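Local structure of fiber (Bovine adenovirus 4, 4UE0) at residues 68-73 with 114-119. The protein forms the adenovirus fibre, whose trimeric C-terminal head domain, described here, probably attaches the virion to a receptor on the host cell. Sequence-based numbering, arbitrary orientation.
Sequences SPFYAS and WTASIT
Two strands of the fibre head's antiparallel beta-sandwich, each outermost in its sheet within this chain, face each other here: 114-119, beside strand 34-40, and 70-73, beside strand 83-93. They run roughly antiparallel (148°), axes 6.1 Å apart at closest, with no direct hydrogen bond between them. Trp114 CB lies 3.3 Å from Ser73 O. Its CG sits in the crowded position between backbone N and carbonyl carbon (chi1 54°), which carries the indole along the interior and brings CE3 to 3.8 Å from Ala72 CB. The Thr115 carbonyl O borders the same methyl. Ala116 points inward, its CB meeting Phe70 CB at 3.8 Å and Ala72 CB at 4.1 Å. At Ser117 a water accepts from the backbone N (2.9 Å) and lies 2.8 Å from Tyr71 O, one of several acceptors competing for its protons. Ser117 OG is hydrogen-bonded to Ser41 OG of the second subunit and Tyr71 OH to Thr75 OG1 of that subunit, so both strands lie at a subunit interface. Ile118, crossing Phe70 obliquely, closes the row with a CH-pi contact: CD1 lies over one ring face, 3.7 Å from the centroid, 17° off the normal and displaced toward CD2 and CE2.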
loop_
_atom_site.group_PDB
_atom_site.type_symbol
_atom_site.label_atom_id
_atom_site.label_comp_id
_atom_site.label_asym_id
_atom_site.label_seq_id
_atom_site.Cartn_x
_atom_site.Cartn_y
_atom_site.Cartn_z
ATOM N N SER A 68 -6.340 -7.204 -18.273
ATOM C CA SER A 68 -6.956 -6.549 -17.111
ATOM C C SER A 68 -6.278 -5.212 -16.809
ATOM O O SER A 68 -5.038 -5.124 -16.810
ATOM C CB SER A 68 -6.901 -7.433 -15.851
ATOM O OG SER A 68 -7.974 -8.361 -15.862
ATOM N N PRO A 69 -7.075 -4.183 -16.500
ATOM C CA PRO A 69 -6.485 -2.952 -15.981
ATOM C C PRO A 69 -5.882 -3.189 -14.600
ATOM O O PRO A 69 -6.293 -4.121 -13.884
ATOM C CB PRO A 69 -7.675 -1.989 -15.897
ATOM C CG PRO A 69 -8.813 -2.626 -16.548
ATOM C CD PRO A 69 -8.544 -4.093 -16.579
ATOM N N PHE A 70 -4.965 -2.316 -14.224
ATOM C CA PHE A 70 -4.507 -2.261 -12.850
ATOM C C PHE A 70 -5.627 -1.698 -11.975
ATOM O O PHE A 70 -6.335 -0.777 -12.386
ATOM C CB PHE A 70 -3.280 -1.380 -12.726
ATOM C CG PHE A 70 -2.058 -1.912 -13.409
ATOM C CD1 PHE A 70 -1.760 -1.583 -14.725
ATOM C CD2 PHE A 70 -1.149 -2.692 -12.712
ATOM C CE1 PHE A 70 -0.626 -2.084 -15.333
ATOM C CE2 PHE A 70 -0.001 -3.166 -13.324
ATOM C CZ PHE A 70 0.254 -2.868 -14.628
ATOM N N TYR A 71 -5.753 -2.246 -10.758
ATOM C CA TYR A 71 -6.739 -1.757 -9.798
ATOM C C TYR A 71 -6.049 -1.546 -8.453
ATOM O O TYR A 71 -5.460 -2.452 -7.887
ATOM C CB TYR A 71 -7.948 -2.735 -9.650
ATOM C CG TYR A 71 -8.890 -2.260 -8.585
ATOM C CD1 TYR A 71 -9.663 -1.099 -8.759
ATOM C CD2 TYR A 71 -8.899 -2.855 -7.353
ATOM C CE1 TYR A 71 -10.408 -0.570 -7.740
ATOM C CE2 TYR A 71 -9.663 -2.346 -6.312
ATOM C CZ TYR A 71 -10.384 -1.167 -6.484
ATOM O OH TYR A 71 -11.095 -0.606 -5.456
ATOM N N ALA A 72 -6.191 -0.334 -7.910
ATOM C CA ALA A 72 -5.658 0.038 -6.604
ATOM C C ALA A 72 -6.671 0.906 -5.885
ATOM O O ALA A 72 -7.768 1.145 -6.387
ATOM C CB ALA A 72 -4.323 0.754 -6.755
ATOM N N SER A 73 -6.351 1.380 -4.685
ATOM C CA SER A 73 -7.193 2.327 -3.983
ATOM C C SER A 73 -6.356 3.428 -3.376
ATOM O O SER A 73 -5.141 3.284 -3.176
ATOM C CB SER A 73 -8.057 1.680 -2.906
ATOM O OG SER A 73 -7.252 1.278 -1.820
ATOM N N TRP A 114 -0.420 5.402 -3.917
ATOM C CA TRP A 114 -0.958 4.061 -4.140
ATOM C C TRP A 114 -0.018 3.259 -4.979
ATOM O O TRP A 114 0.821 3.773 -5.708
ATOM C CB TRP A 114 -2.362 4.115 -4.778
ATOM C CG TRP A 114 -2.473 4.923 -6.039
ATOM C CD1 TRP A 114 -2.915 6.200 -6.139
ATOM C CD2 TRP A 114 -2.194 4.494 -7.384
ATOM N NE1 TRP A 114 -2.943 6.591 -7.441
ATOM C CE2 TRP A 114 -2.477 5.569 -8.224
ATOM C CE3 TRP A 114 -1.707 3.308 -7.950
ATOM C CZ2 TRP A 114 -2.262 5.512 -9.600
ATOM C CZ3 TRP A 114 -1.467 3.267 -9.302
ATOM C CH2 TRP A 114 -1.752 4.362 -10.112
ATOM N N THR A 115 -0.211 1.948 -4.894
ATOM C CA THR A 115 0.533 1.011 -5.687
ATOM C C THR A 115 -0.378 -0.107 -6.178
ATOM O O THR A 115 -1.168 -0.619 -5.405
ATOM C CB THR A 115 1.672 0.299 -4.890
ATOM O OG1 THR A 115 2.627 1.252 -4.418
ATOM C CG2 THR A 115 2.389 -0.746 -5.773
ATOM N N ALA A 116 -0.198 -0.494 -7.427
ATOM C CA ALA A 116 -0.904 -1.613 -8.039
ATOM C C ALA A 116 0.101 -2.654 -8.478
ATOM O O ALA A 116 1.234 -2.325 -8.859
ATOM C CB ALA A 116 -1.709 -1.157 -9.252
ATOM N N SER A 117 -0.292 -3.928 -8.478
ATOM C CA SER A 117 0.598 -5.013 -8.883
ATOM C C SER A 117 -0.208 -6.082 -9.605
ATOM O O SER A 117 -1.230 -6.543 -9.075
ATOM C CB SER A 117 1.223 -5.694 -7.619
ATOM O OG SER A 117 1.946 -6.870 -7.968
ATOM N N ILE A 118 0.286 -6.468 -10.785
ATOM C CA ILE A 118 -0.248 -7.588 -11.549
ATOM C C ILE A 118 0.857 -8.621 -11.705
ATOM O O ILE A 118 1.978 -8.280 -12.061
ATOM C CB ILE A 118 -0.748 -7.126 -12.924
ATOM C CG1 ILE A 118 -2.048 -6.361 -12.795
ATOM C CG2 ILE A 118 -0.981 -8.325 -13.843
ATOM C CD1 ILE A 118 -2.540 -5.705 -14.065
ATOM N N THR A 119 0.511 -9.886 -11.474
ATOM C CA THR A 119 1.393 -10.998 -11.825
ATOM C C THR A 119 0.912 -11.718 -13.080
ATOM O O THR A 119 -0.270 -12.046 -13.202
ATOM C CB THR A 119 1.444 -12.014 -10.681
ATOM O OG1 THR A 119 2.144 -11.422 -9.597
ATOM C CG2 THR A 119 2.114 -13.315 -11.116
HETATM O O HOH W 1 -3.179 -3.993 -8.017
#